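Local coordinates for protein acyl-CoA thioesterase II TesB2 (Mycobacterium marinum, PDB 3U0A) that probably hydrolyses fatty acyl-CoA thioesters to free fatty acids and coenzyme A, as a double-hotdog thioesterase of the C/M/P thioester hydrolase family, at residues A[149-154]-A[176-181]; A[235-240]-A[257-262]; A[182-187]-A[230-235]. All coordinates share one frame; numbering follows the deposited sequence.

Followed from the N terminus, the three contacts close successive loops, and none nests within or crosses another. Contact 1 comes first, closing a 21-residue loop as strand 152-156 is laid against strand 171-178 in the C-terminal hotdog unit. Residue 182 follows directly, and contact 3 spans the longest loop, 42 residues that contain most of helix 186-200 and strand 217-227, fastening the entry to that helix to the turn ahead of strand 237-247. Contact 2 starts at Glu235, where contact 3 ends, and draws the hairpin 237-247/250-259 together. Strands 171-178 and 237-247 are neighbours, so contacts 1 and 2 meet through Phe176 and Leu237, while His178 N is probably hydrogen-bonded to Ala233 O of contact 3.

Contact 1. Residues A[149-154]-A[176-181]; sequences FEEWDV and FRHRDP. With SO4 (sulfate ion), chain C.
At the outermost strand of the C-terminal hotdog unit, 152-154 runs antiparallel to 176-178, Asp153 and Arg177 forming the hydrogen-bonded pair, with Asp153 N 2.8 Å from Arg177 O. On one face of the pairing, His178 turns its CD2 edge over the six-membered ring of Trp152 in a T-shaped stack, the planes 89° apart. Its other edges are hydrogen-bonded: His178 NE2 reaches Glu151 OE1 at 2.8 Å, from above the carboxylate plane, and ND1 gives to Asp180 O at 2.6 Å. Two bonds in the plane of the imidazole thus fix its rotation and suggest protons on both nitrogens. Weak bonds from Ala6 N and Ile7 N join Glu151 OE1, while Ala192 and Met196 of helix 186-200 pack on the indole.

Beyond the strands, Arg179 N bonds to Glu151 O at 2.8 Å. Its side chain, extended from CG to NE, lays a guanidinium face over the Trp152-Asp153 peptide, and at the guanidinium edge Arg179 NH1 donates to Glu150 O (2.5 Å) from above the carbonyl plane. Asp153 OD2 forms a salt bridge to Arg179 NE at 3.1 Å; Arg155 holds OD1. Arg177 NH2 donates to O3 of a sulfate, probably from the crystallisation liquor, at 3.2 Å.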
loop_
_atom_site.group_PDB
_atom_site.type_symbol
_atom_site.label_atom_id
_atom_site.label_comp_id
_atom_site.label_asym_id
_atom_site.label_seq_id
_atom_site.Cartn_x
_atom_site.Cartn_y
_atom_site.Cartn_z
ATOM N N PHE A 149 -25.718 0.310 2.857
ATOM C CA PHE A 149 -25.430 -1.119 2.753
ATOM C C PHE A 149 -26.656 -1.928 2.303
ATOM O O PHE A 149 -26.631 -3.149 2.288
ATOM C CB PHE A 149 -24.915 -1.640 4.098
ATOM C CG PHE A 149 -23.561 -1.110 4.467
ATOM C CD1 PHE A 149 -22.424 -1.575 3.819
ATOM C CD2 PHE A 149 -23.420 -0.134 5.450
ATOM C CE1 PHE A 149 -21.169 -1.088 4.138
ATOM C CE2 PHE A 149 -22.159 0.365 5.772
ATOM C CZ PHE A 149 -21.030 -0.116 5.112
ATOM N N GLU A 150 -27.723 -1.226 1.942
ATOM C CA GLU A 150 -28.955 -1.799 1.372
ATOM C C GLU A 150 -28.801 -2.872 0.260
ATOM O O GLU A 150 -29.546 -3.861 0.264
ATOM C CB GLU A 150 -29.806 -0.639 0.823
ATOM C CG GLU A 150 -31.272 -0.946 0.517
ATOM C CD GLU A 150 -31.872 0.085 -0.441
ATOM O OE1 GLU A 150 -31.317 1.218 -0.549
ATOM O OE2 GLU A 150 -32.902 -0.225 -1.097
ATOM N N GLU A 151 -27.882 -2.665 -0.694
ATOM C CA GLU A 151 -27.597 -3.649 -1.788
ATOM C C GLU A 151 -26.896 -4.893 -1.280
ATOM O O GLU A 151 -26.828 -5.895 -1.985
ATOM C CB GLU A 151 -26.656 -3.062 -2.842
ATOM C CG GLU A 151 -27.211 -2.001 -3.774
ATOM C CD GLU A 151 -26.122 -1.475 -4.723
ATOM O OE1 GLU A 151 -25.806 -2.164 -5.748
ATOM O OE2 GLU A 151 -25.553 -0.382 -4.423
ATOM N N TRP A 152 -26.362 -4.809 -0.061
ATOM C CA TRP A 152 -25.406 -5.768 0.455
ATOM C C TRP A 152 -25.898 -6.476 1.683
ATOM O O TRP A 152 -26.688 -5.973 2.452
ATOM C CB TRP A 152 -24.104 -5.068 0.818
ATOM C CG TRP A 152 -23.488 -4.293 -0.305
ATOM C CD1 TRP A 152 -23.708 -2.974 -0.651
ATOM C CD2 TRP A 152 -22.506 -4.780 -1.268
ATOM N NE1 TRP A 152 -22.947 -2.635 -1.734
ATOM C CE2 TRP A 152 -22.214 -3.677 -2.147
ATOM C CE3 TRP A 152 -21.885 -5.984 -1.476
ATOM C CZ2 TRP A 152 -21.321 -3.788 -3.184
ATOM C CZ3 TRP A 152 -20.991 -6.097 -2.521
ATOM C CH2 TRP A 152 -20.709 -5.019 -3.360
ATOM N N ASP A 153 -25.368 -7.671 1.832
ATOM C CA ASP A 153 -25.458 -8.472 2.994
ATOM C C ASP A 153 -24.160 -8.319 3.737
ATOM O O ASP A 153 -23.097 -8.551 3.181
ATOM C CB ASP A 153 -25.570 -9.921 2.557
ATOM C CG ASP A 153 -26.897 -10.488 2.824
ATOM O OD1 ASP A 153 -26.992 -11.197 3.851
ATOM O OD2 ASP A 153 -27.839 -10.218 2.038
ATOM N N VAL A 154 -24.241 -7.978 5.011
ATOM C CA VAL A 154 -23.034 -7.706 5.778
ATOM C C VAL A 154 -23.125 -8.361 7.136
ATOM O O VAL A 154 -24.104 -8.166 7.836
ATOM C CB VAL A 154 -22.831 -6.203 5.938
ATOM C CG1 VAL A 154 -21.449 -5.930 6.492
ATOM C CG2 VAL A 154 -23.062 -5.499 4.593
ATOM N N PHE A 176 -19.294 -10.205 3.528
ATOM C CA PHE A 176 -20.127 -9.348 2.701
ATOM C C PHE A 176 -20.423 -9.989 1.372
ATOM O O PHE A 176 -19.658 -10.813 0.876
ATOM C CB PHE A 176 -19.539 -7.917 2.527
ATOM C CG PHE A 176 -18.197 -7.851 1.799
ATOM C CD1 PHE A 176 -18.107 -7.427 0.462
ATOM C CD2 PHE A 176 -16.992 -8.151 2.462
ATOM C CE1 PHE A 176 -16.864 -7.327 -0.186
ATOM C CE2 PHE A 176 -15.750 -8.074 1.794
ATOM C CZ PHE A 176 -15.694 -7.652 0.476
ATOM N N ARG A 177 -21.539 -9.576 0.788
ATOM C CA ARG A 177 -22.022 -10.148 -0.439
ATOM C C ARG A 177 -23.053 -9.177 -1.020
ATOM O O ARG A 177 -23.920 -8.686 -0.293
ATOM C CB ARG A 177 -22.650 -11.516 -0.129
ATOM C CG ARG A 177 -23.475 -12.095 -1.257
ATOM C CD ARG A 177 -24.062 -13.467 -0.926
ATOM N NE ARG A 177 -25.272 -13.427 -0.125
ATOM C CZ ARG A 177 -26.062 -14.478 0.114
ATOM N NH1 ARG A 177 -25.780 -15.685 -0.389
ATOM N NH2 ARG A 177 -27.141 -14.331 0.873
ATOM N N HIS A 178 -22.958 -8.922 -2.323
ATOM C CA HIS A 178 -23.985 -8.199 -3.065
ATOM C C HIS A 178 -25.205 -9.094 -3.164
ATOM O O HIS A 178 -25.107 -10.224 -3.638
ATOM C CB HIS A 178 -23.495 -7.801 -4.463
ATOM C CG HIS A 178 -24.369 -6.752 -5.143
ATOM N ND1 HIS A 178 -25.380 -7.074 -5.976
ATOM C CD2 HIS A 178 -24.367 -5.369 -5.060
ATOM C CE1 HIS A 178 -25.982 -5.957 -6.409
ATOM N NE2 HIS A 178 -25.376 -4.917 -5.851
ATOM N N ARG A 179 -26.351 -8.599 -2.699
ATOM C CA ARG A 179 -27.601 -9.372 -2.641
ATOM C C ARG A 179 -28.047 -9.935 -3.985
ATOM O O ARG A 179 -28.410 -11.083 -4.090
ATOM C CB ARG A 179 -28.736 -8.492 -2.105
ATOM C CG ARG A 179 -29.123 -8.772 -0.672
ATOM C CD ARG A 179 -29.786 -7.580 0.020
ATOM N NE ARG A 179 -29.712 -7.783 1.479
ATOM C CZ ARG A 179 -29.423 -6.844 2.406
ATOM N NH1 ARG A 179 -29.182 -5.571 2.060
ATOM N NH2 ARG A 179 -29.369 -7.178 3.702
ATOM N N ASP A 180 -28.046 -9.089 -4.999
ATOM C CA ASP A 180 -28.582 -9.459 -6.301
ATOM C C ASP A 180 -27.424 -9.787 -7.212
ATOM O O ASP A 180 -26.363 -9.173 -7.080
ATOM C CB ASP A 180 -29.362 -8.301 -6.952
ATOM C CG ASP A 180 -30.705 -8.001 -6.275
ATOM O OD1 ASP A 180 -31.122 -8.660 -5.276
ATOM O OD2 ASP A 180 -31.348 -7.069 -6.808
ATOM N N PRO A 181 -27.644 -10.714 -8.165
ATOM C CA PRO A 181 -26.602 -11.140 -9.088
ATOM C C PRO A 181 -26.141 -9.962 -9.901
ATOM O O PRO A 181 -26.949 -9.078 -10.188
ATOM C CB PRO A 181 -27.295 -12.166 -10.004
ATOM C CG PRO A 181 -28.548 -12.546 -9.306
ATOM C CD PRO A 181 -28.942 -11.347 -8.469
HETATM S S SO4 C . -28.577 -18.179 0.282
HETATM O O1 SO4 C . -27.224 -18.702 -0.119
HETATM O O2 SO4 C . -28.770 -18.163 1.774
HETATM O O3 SO4 C . -28.822 -16.793 -0.234
HETATM O O4 SO4 C . -29.583 -19.089 -0.336
#

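Contact 2. Residues A[235-240]-A[257-262]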
loop_
_atom_site.group_PDB
_atom_site.type_symbol
_atom_site.label_atom_id
_atom_site.label_comp_id
_atom_site.label_asym_id
_atom_site.label_seq_id
_atom_site.Cartn_x
_atom_site.Cartn_y
_atom_site.Cartn_z
ATOM N N GLU A 235 -21.143 -13.277 -4.441
ATOM C CA GLU A 235 -20.947 -14.477 -3.616
ATOM C C GLU A 235 -20.218 -14.065 -2.352
ATOM O O GLU A 235 -19.604 -13.005 -2.319
ATOM C CB GLU A 235 -20.146 -15.539 -4.387
ATOM C CG GLU A 235 -20.993 -16.317 -5.402
ATOM C CD GLU A 235 -20.227 -17.412 -6.163
ATOM O OE1 GLU A 235 -18.983 -17.620 -5.927
ATOM O OE2 GLU A 235 -20.908 -18.100 -6.985
ATOM N N TRP A 236 -20.279 -14.883 -1.311
ATOM C CA TRP A 236 -19.663 -14.501 -0.053
ATOM C C TRP A 236 -18.165 -14.252 -0.164
ATOM O O TRP A 236 -17.410 -15.087 -0.708
ATOM C CB TRP A 236 -19.940 -15.534 1.036
ATOM C CG TRP A 236 -21.367 -15.501 1.558
ATOM C CD1 TRP A 236 -22.340 -16.471 1.410
ATOM C CD2 TRP A 236 -22.006 -14.442 2.358
ATOM N NE1 TRP A 236 -23.492 -16.091 2.024
ATOM C CE2 TRP A 236 -23.367 -14.888 2.606
ATOM C CE3 TRP A 236 -21.594 -13.206 2.862
ATOM C CZ2 TRP A 236 -24.281 -14.123 3.319
ATOM C CZ3 TRP A 236 -22.517 -12.444 3.577
ATOM C CH2 TRP A 236 -23.843 -12.902 3.799
ATOM N N LEU A 237 -17.759 -13.077 0.330
ATOM C CA LEU A 237 -16.361 -12.711 0.568
ATOM C C LEU A 237 -16.149 -12.494 2.076
ATOM O O LEU A 237 -16.958 -11.832 2.734
ATOM C CB LEU A 237 -16.018 -11.425 -0.178
ATOM C CG LEU A 237 -16.235 -11.429 -1.675
ATOM C CD1 LEU A 237 -16.186 -10.018 -2.215
ATOM C CD2 LEU A 237 -15.240 -12.362 -2.383
ATOM N N LEU A 238 -15.075 -13.059 2.618
ATOM C CA LEU A 238 -14.671 -12.765 3.981
ATOM C C LEU A 238 -13.548 -11.745 4.013
ATOM O O LEU A 238 -12.488 -11.926 3.400
ATOM C CB LEU A 238 -14.201 -14.002 4.698
ATOM C CG LEU A 238 -13.496 -13.835 6.061
ATOM C CD1 LEU A 238 -14.487 -13.466 7.155
ATOM C CD2 LEU A 238 -12.798 -15.128 6.404
ATOM N N TYR A 239 -13.808 -10.666 4.735
ATOM C CA TYR A 239 -12.843 -9.650 4.922
ATOM C C TYR A 239 -12.177 -9.836 6.259
ATOM O O TYR A 239 -12.759 -9.560 7.294
ATOM C CB TYR A 239 -13.479 -8.291 4.916
ATOM C CG TYR A 239 -12.560 -7.234 4.395
ATOM C CD1 TYR A 239 -11.179 -7.451 4.228
ATOM C CD2 TYR A 239 -13.061 -5.991 4.069
ATOM C CE1 TYR A 239 -10.350 -6.440 3.717
ATOM C CE2 TYR A 239 -12.242 -4.979 3.565
ATOM C CZ TYR A 239 -10.909 -5.190 3.367
ATOM O OH TYR A 239 -10.199 -4.131 2.825
ATOM N N ASP A 240 -10.937 -10.271 6.227
ATOM C CA ASP A 240 -10.169 -10.412 7.438
ATOM C C ASP A 240 -9.296 -9.158 7.633
ATOM O O ASP A 240 -8.374 -8.920 6.858
ATOM C CB ASP A 240 -9.351 -11.694 7.362
ATOM C CG ASP A 240 -8.608 -11.973 8.607
ATOM O OD1 ASP A 240 -9.095 -11.644 9.694
ATOM O OD2 ASP A 240 -7.524 -12.523 8.487
ATOM N N ILE A 257 -8.923 -10.459 1.604
ATOM C CA ILE A 257 -10.261 -10.849 1.260
ATOM C C ILE A 257 -10.235 -12.239 0.643
ATOM O O ILE A 257 -9.460 -12.507 -0.265
ATOM C CB ILE A 257 -10.894 -9.805 0.332
ATOM C CG1 ILE A 257 -11.226 -8.565 1.128
ATOM C CG2 ILE A 257 -12.177 -10.316 -0.267
ATOM C CD1 ILE A 257 -10.738 -7.298 0.505
ATOM N N PHE A 258 -11.045 -13.135 1.199
ATOM C CA PHE A 258 -11.122 -14.498 0.716
ATOM C C PHE A 258 -12.528 -14.800 0.210
ATOM O O PHE A 258 -13.506 -14.212 0.674
ATOM C CB PHE A 258 -10.833 -15.473 1.808
ATOM C CG PHE A 258 -9.502 -15.339 2.399
ATOM C CD1 PHE A 258 -8.495 -16.189 2.019
ATOM C CD2 PHE A 258 -9.267 -14.431 3.402
ATOM C CE1 PHE A 258 -7.243 -16.107 2.601
ATOM C CE2 PHE A 258 -8.027 -14.341 3.990
ATOM C CZ PHE A 258 -7.005 -15.172 3.588
ATOM N N THR A 259 -12.610 -15.723 -0.737
ATOM C CA THR A 259 -13.888 -16.317 -1.112
ATOM C C THR A 259 -14.248 -17.327 -0.029
ATOM O O THR A 259 -13.400 -17.659 0.829
ATOM C CB THR A 259 -13.814 -17.059 -2.465
ATOM O OG1 THR A 259 -13.034 -18.249 -2.322
ATOM C CG2 THR A 259 -13.181 -16.166 -3.538
ATOM N N GLN A 260 -15.467 -17.840 -0.082
ATOM C CA GLN A 260 -15.885 -18.813 0.897
ATOM C C GLN A 260 -15.122 -20.148 0.740
ATOM O O GLN A 260 -14.854 -20.834 1.719
ATOM C CB GLN A 260 -17.371 -19.034 0.800
ATOM C CG GLN A 260 -18.001 -19.301 2.152
ATOM C CD GLN A 260 -19.503 -19.506 2.051
ATOM O OE1 GLN A 260 -20.066 -19.496 0.945
ATOM N NE2 GLN A 260 -20.155 -19.693 3.195
ATOM N N GLY A 261 -14.736 -20.499 -0.478
ATOM C CA GLY A 261 -13.894 -21.676 -0.694
ATOM C C GLY A 261 -12.427 -21.470 -0.311
ATOM O O GLY A 261 -11.597 -22.365 -0.506
ATOM N N GLY A 262 -12.090 -20.289 0.210
ATOM C CA GLY A 262 -10.792 -20.084 0.859
ATOM C C GLY A 262 -9.720 -19.504 -0.026
ATOM O O GLY A 262 -8.581 -19.476 0.364
#
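The two arms of the beta hairpin 237-247/250-259, part of the C-terminal hotdog unit, come together here at the end away from the hairpin's turn. Trp236 stands just before the first arm, and its indole lies alongside the extended side chain of Gln260, both pointing the same way, with CD1 of Trp236 3.8 Å from OE1 of Gln260. A weak, bent hydrogen bond from Gln260 N reaches Trp236 O. The indole also packs against Trp175 and Arg177 of strand 171-178, so it bridges from the hairpin to the next strand.

Leu237 CB touches CG2 of Ile257 at 4.0 Å. At Leu238 the pairing becomes regular: with Phe258 it forms an antiparallel hydrogen-bonded pair, Leu238 N lying 2.8 Å from Phe258 O and Phe258 N 2.9 Å from Leu238 O. Both bonds lie in the plane of the accepting carbonyl.

Tyr239 returns to the face that carries Leu237 and Ile257, and there the closest side-chain packing of the contact is made. Ile257 CG1 sits over one face of the phenol ring, 3.7 Å from its centroid and 28° off the normal, a CH-pi contact, and Ile257 CD1 continues along the ring toward CE1 and CZ of Tyr239. The phenol hydroxyl is hydrogen-bonded to Ser197 OG, tying the ring to helix 186-200. On the opposite face of the sheet, where Leu238 and Phe258 lie, the carboxylate of Asp240 accepts from Gln173 NE2 through OD1, while Asp240 CB approaches the edge of the Phe258 ring, 4.5 Å from CE2.

Contact 3. Residues A[182-187]-A[230-235]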
loop_
_atom_site.group_PDB
_atom_site.type_symbol
_atom_site.label_atom_id
_atom_site.label_comp_id
_atom_site.label_asym_id
_atom_site.label_seq_id
_atom_site.Cartn_x
_atom_site.Cartn_y
_atom_site.Cartn_z
ATOM N N LEU A 182 -24.859 -9.977 -10.259
ATOM C CA LEU A 182 -24.208 -8.904 -10.965
ATOM C C LEU A 182 -23.861 -9.357 -12.376
ATOM O O LEU A 182 -23.690 -10.536 -12.635
ATOM C CB LEU A 182 -22.895 -8.545 -10.233
ATOM C CG LEU A 182 -23.031 -7.974 -8.820
ATOM C CD1 LEU A 182 -21.781 -8.120 -7.979
ATOM C CD2 LEU A 182 -23.439 -6.509 -8.934
ATOM N N PRO A 183 -23.683 -8.416 -13.285
ATOM C CA PRO A 183 -23.074 -8.744 -14.568
ATOM C C PRO A 183 -21.726 -9.451 -14.417
ATOM O O PRO A 183 -21.047 -9.309 -13.361
ATOM C CB PRO A 183 -22.852 -7.382 -15.208
ATOM C CG PRO A 183 -23.813 -6.469 -14.534
ATOM C CD PRO A 183 -24.074 -7.006 -13.176
ATOM N N ASP A 184 -21.333 -10.169 -15.478
ATOM C CA ASP A 184 -20.038 -10.877 -15.534
ATOM C C ASP A 184 -18.895 -9.984 -16.073
ATOM O O ASP A 184 -18.181 -10.384 -16.995
ATOM C CB ASP A 184 -20.146 -12.119 -16.429
ATOM C CG ASP A 184 -21.150 -13.106 -15.918
ATOM O OD1 ASP A 184 -21.529 -12.953 -14.735
ATOM O OD2 ASP A 184 -21.573 -14.010 -16.700
ATOM N N ASP A 185 -18.740 -8.791 -15.521
ATOM C CA ASP A 185 -17.671 -7.887 -15.921
ATOM C C ASP A 185 -16.671 -7.773 -14.759
ATOM O O ASP A 185 -16.964 -7.162 -13.741
ATOM C CB ASP A 185 -18.269 -6.526 -16.293
ATOM C CG ASP A 185 -17.232 -5.493 -16.578
ATOM O OD1 ASP A 185 -16.038 -5.808 -16.713
ATOM O OD2 ASP A 185 -17.615 -4.328 -16.657
ATOM N N PRO A 186 -15.479 -8.363 -14.912
ATOM C CA PRO A 186 -14.606 -8.421 -13.765
ATOM C C PRO A 186 -14.278 -7.063 -13.186
ATOM O O PRO A 186 -14.017 -6.965 -11.987
ATOM C CB PRO A 186 -13.356 -9.102 -14.310
ATOM C CG PRO A 186 -13.826 -9.941 -15.412
ATOM C CD PRO A 186 -14.948 -9.155 -16.038
ATOM N N VAL A 187 -14.260 -6.040 -14.023
ATOM C CA VAL A 187 -13.970 -4.685 -13.577
ATOM C C VAL A 187 -15.016 -4.214 -12.570
ATOM O O VAL A 187 -14.698 -3.552 -11.621
ATOM C CB VAL A 187 -13.920 -3.709 -14.787
ATOM C CG1 VAL A 187 -13.845 -2.265 -14.341
ATOM C CG2 VAL A 187 -12.731 -4.032 -15.680
ATOM N N GLY A 230 -9.318 -14.020 -9.424
ATOM C CA GLY A 230 -10.712 -13.744 -9.728
ATOM C C GLY A 230 -11.659 -14.200 -8.635
ATOM O O GLY A 230 -11.415 -15.202 -7.940
ATOM N N PHE A 231 -12.741 -13.455 -8.492
ATOM C CA PHE A 231 -13.765 -13.734 -7.489
ATOM C C PHE A 231 -15.108 -13.225 -8.018
ATOM O O PHE A 231 -15.184 -12.705 -9.127
ATOM C CB PHE A 231 -13.405 -13.007 -6.177
ATOM C CG PHE A 231 -13.364 -11.503 -6.320
ATOM C CD1 PHE A 231 -12.208 -10.865 -6.733
ATOM C CD2 PHE A 231 -14.501 -10.748 -6.081
ATOM C CE1 PHE A 231 -12.174 -9.494 -6.890
ATOM C CE2 PHE A 231 -14.484 -9.378 -6.239
ATOM C CZ PHE A 231 -13.317 -8.745 -6.644
ATOM N N ARG A 232 -16.148 -13.344 -7.210
ATOM C CA ARG A 232 -17.423 -12.729 -7.503
ATOM C C ARG A 232 -17.994 -12.006 -6.288
ATOM O O ARG A 232 -18.150 -12.604 -5.224
ATOM C CB ARG A 232 -18.387 -13.804 -7.961
ATOM C CG ARG A 232 -18.155 -14.277 -9.392
ATOM C CD ARG A 232 -19.386 -14.941 -10.002
ATOM N NE ARG A 232 -20.512 -13.997 -10.131
ATOM C CZ ARG A 232 -20.797 -13.266 -11.208
ATOM N NH1 ARG A 232 -20.052 -13.337 -12.304
ATOM N NH2 ARG A 232 -21.850 -12.452 -11.182
ATOM N N ALA A 233 -18.311 -10.719 -6.439
ATOM C CA ALA A 233 -18.869 -9.928 -5.348
ATOM C C ALA A 233 -20.342 -10.162 -5.051
ATOM O O ALA A 233 -20.826 -9.600 -4.115
ATOM C CB ALA A 233 -18.647 -8.480 -5.621
ATOM N N ASP A 234 -21.051 -10.942 -5.868
ATOM C CA ASP A 234 -22.377 -11.438 -5.509
ATOM C C ASP A 234 -22.344 -12.836 -4.821
ATOM O O ASP A 234 -23.394 -13.477 -4.632
ATOM C CB ASP A 234 -23.320 -11.465 -6.727
ATOM C CG ASP A 234 -22.692 -12.118 -7.956
ATOM O OD1 ASP A 234 -21.553 -12.629 -7.860
ATOM O OD2 ASP A 234 -23.330 -12.078 -9.027
ATOM N N GLU A 235 -21.143 -13.277 -4.441
ATOM C CA GLU A 235 -20.947 -14.477 -3.616
ATOM C C GLU A 235 -20.218 -14.065 -2.352
ATOM O O GLU A 235 -19.604 -13.005 -2.319
ATOM C CB GLU A 235 -20.146 -15.539 -4.387
ATOM C CG GLU A 235 -20.993 -16.317 -5.402
ATOM C CD GLU A 235 -20.227 -17.412 -6.163
ATOM O OE1 GLU A 235 -18.983 -17.620 -5.927
ATOM O OE2 GLU A 235 -20.908 -18.100 -6.985
#
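Leu182 and Pro183 are extended, the chain bends at Asp184 and helix 186-200 begins at Pro186; the facing segment, 230-235, ends in a type I turn from Arg232 to Glu235, with the alpha carbons of Leu182 and Asp234 6.3 Å apart. In the C-terminal hotdog unit this joins the start of the helix to the loop between strands 217-227 and 237-247.

Arg232 carries the contact. Bent at chi3 (64°), its side chain brings the guanidinium side-on to Asp234 of the same turn. Arg232 NE meets Asp234 OD1 at 2.8 Å and Arg232 NH2 meets Asp234 OD2 at 2.6 Å, each on the syn lone pair of the oxygen, a two-pronged salt bridge. Asp234 has CG in the crowded position between its backbone N and carbonyl carbon (chi1 48°), which places the carboxylate beside the arginine and within reach of Leu182 N.

Leu182 N donates to the same Asp234 OD2 at 2.9 Å, from above the carboxylate plane, while Leu182 O accepts from Arg232 NH2 at 3.0 Å, at the guanidinium edge. One ion pair thus grips both backbone polar groups of Leu182. The CD1 methyl of Leu182 rests on the turn, 3.9 Å from Ala233 CB. At the remaining nitrogen, Arg232 NH1 forms a hydrogen-bonded salt bridge to Asp184 OD1 at 2.9 Å, from above the carboxylate plane and tilted out of the guanidinium plane. Next in the chain, Asp185 is the N-cap of the helix, accepting from Val187 N. His189 ND1 binds Ala233 N and its NE2 binds Pro183 O.

The guanidinium would offset the charge of both carboxylates and probably favours their ionised forms, so that a shared salt-bridge network, with the two backbone bonds of Leu182, joins turn and helix entry.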